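Side-chain contact in glutathione S-transferase omega-like 2 (PDB 5LKB), which uses glutathione to reduce dehydroascorbate, dimethylarsinic acid and a model disulfide as a one-cysteine thiol transferase, and reacts with glutathionyl-(hydro)quinones: residues E233-E236 / S237-N241. Sequence-based numbering, arbitrary orientation.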
loop_
_atom_site.group_PDB
_atom_site.type_symbol
_atom_site.label_atom_id
_atom_site.label_comp_id
_atom_site.label_asym_id
_atom_site.label_seq_id
_atom_site.Cartn_x
_atom_site.Cartn_y
_atom_site.Cartn_z
ATOM N N GLU A 233 -8.663 1.749 -16.469
ATOM C CA GLU A 233 -8.358 2.941 -17.246
ATOM C C GLU A 233 -8.656 4.231 -16.452
ATOM O O GLU A 233 -7.898 5.188 -16.530
ATOM C CB GLU A 233 -9.217 2.957 -18.544
ATOM C CG GLU A 233 -8.876 1.906 -19.604
ATOM C CD GLU A 233 -9.509 0.519 -19.392
ATOM O OE1 GLU A 233 -9.411 -0.265 -20.379
ATOM O OE2 GLU A 233 -10.097 0.175 -18.314
ATOM N N VAL A 234 -9.733 4.244 -15.694
ATOM C CA VAL A 234 -10.100 5.399 -14.874
ATOM C C VAL A 234 -9.162 5.514 -13.672
ATOM O O VAL A 234 -8.640 6.597 -13.371
ATOM C CB VAL A 234 -11.551 5.268 -14.411
ATOM C CG1 VAL A 234 -11.921 6.405 -13.483
ATOM C CG2 VAL A 234 -12.504 5.269 -15.626
ATOM N N TYR A 235 -8.907 4.375 -13.002
ATOM C CA TYR A 235 -7.925 4.368 -11.931
ATOM C C TYR A 235 -6.618 5.009 -12.385
ATOM O O TYR A 235 -6.046 5.844 -11.685
ATOM C CB TYR A 235 -7.685 2.926 -11.406
ATOM C CG TYR A 235 -6.363 2.825 -10.642
ATOM C CD1 TYR A 235 -6.213 3.452 -9.418
ATOM C CD2 TYR A 235 -5.275 2.173 -11.178
ATOM C CE1 TYR A 235 -5.022 3.425 -8.756
ATOM C CE2 TYR A 235 -4.071 2.136 -10.532
ATOM C CZ TYR A 235 -3.938 2.779 -9.317
ATOM O OH TYR A 235 -2.720 2.773 -8.680
ATOM N N GLU A 236 -6.076 4.585 -13.532
ATOM C CA GLU A 236 -4.764 5.046 -13.946
ATOM C C GLU A 236 -4.792 6.542 -14.273
ATOM O O GLU A 236 -3.894 7.283 -13.890
ATOM C CB GLU A 236 -4.274 4.201 -15.132
ATOM C CG GLU A 236 -3.969 2.750 -14.725
ATOM C CD GLU A 236 -3.334 1.939 -15.834
ATOM O OE1 GLU A 236 -3.109 2.548 -16.913
ATOM O OE2 GLU A 236 -3.043 0.778 -15.562
ATOM N N SER A 237 -5.831 6.997 -14.992
ATOM C CA SER A 237 -5.945 8.419 -15.288
ATOM C C SER A 237 -5.970 9.235 -13.996
ATOM O O SER A 237 -5.269 10.241 -13.866
ATOM C CB SER A 237 -7.196 8.662 -16.138
ATOM O OG SER A 237 -7.394 10.050 -16.307
ATOM N N GLU A 238 -6.792 8.812 -13.047
ATOM C CA GLU A 238 -6.950 9.605 -11.827
ATOM C C GLU A 238 -5.724 9.556 -10.927
ATOM O O GLU A 238 -5.360 10.567 -10.336
ATOM C CB GLU A 238 -8.221 9.206 -11.095
ATOM C CG GLU A 238 -9.484 9.409 -11.902
ATOM C CD GLU A 238 -9.869 10.868 -12.160
ATOM O OE1 GLU A 238 -9.236 11.772 -11.573
ATOM O OE2 GLU A 238 -10.865 11.065 -12.915
ATOM N N VAL A 239 -5.068 8.383 -10.797
ATOM C CA VAL A 239 -3.884 8.332 -9.947
ATOM C C VAL A 239 -2.755 9.156 -10.520
ATOM O O VAL A 239 -2.001 9.796 -9.780
ATOM C CB VAL A 239 -3.437 6.889 -9.614
ATOM C CG1 VAL A 239 -2.717 6.181 -10.786
ATOM C CG2 VAL A 239 -2.559 6.882 -8.378
ATOM N N ASN A 240 -2.582 9.149 -11.846
ATOM C CA ASN A 240 -1.536 9.989 -12.413
ATOM C C ASN A 240 -1.840 11.455 -12.125
ATOM O O ASN A 240 -0.933 12.237 -11.857
ATOM C CB ASN A 240 -1.435 9.779 -13.925
ATOM C CG ASN A 240 -0.541 8.587 -14.298
ATOM O OD1 ASN A 240 0.663 8.632 -14.135
ATOM N ND2 ASN A 240 -1.135 7.581 -14.794
ATOM N N ASN A 241 -3.118 11.806 -12.187
ATOM C CA ASN A 241 -3.554 13.187 -11.925
ATOM C C ASN A 241 -3.289 13.586 -10.482
ATOM O O ASN A 241 -2.843 14.712 -10.230
ATOM C CB ASN A 241 -5.009 13.341 -12.340
ATOM C CG ASN A 241 -5.455 14.792 -12.283
ATOM O OD1 ASN A 241 -4.891 15.658 -12.993
ATOM N ND2 ASN A 241 -6.348 15.070 -11.394
#
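Val239 packs against one face of the Tyr235 ring, one turn along the alpha helix 232-264, in the all-helical C-terminal domain of the glutathione transferase fold. CG1 of Val239 lies over that face, 4.2 Å from the centroid of the Tyr235 ring, a CH-pi contact. It is offset toward the rim, with CZ of Tyr235 the nearest ring atom at 3.9 Å from Val239 CG1. With chi1 at 76°, this methyl sits between the backbone N and carbonyl carbon of Val239, which turns it back toward the preceding helical turn. A polar contact follows, from a side chain to the backbone. ND2 of Asn240 donates to the backbone O of Glu236 at 2.9 Å, with a bent N-H...O angle of 142°. The backbone N of Asn240 gives the same O its usual helical bond, at 3.1 Å to Glu236 O. The two donors approach from opposite faces of the carbonyl plane. On another side of the helix, Val234 and Glu238 run side by side, with CG1 of Val234 4.2 Å from CG of Glu238. Outward, Thr226 of helix 222-227 packs on Tyr235, Glu238 and Val239. The Glu236 carboxylate reaches across the homodimer: OE1 is hydrogen-bonded to Ser115 OG and OE2 to Phe116 N, both of the second subunit. Tyr235 OH is hydrogen-bonded to both Lys306 O of its own chain and Leu361 N of the second subunit.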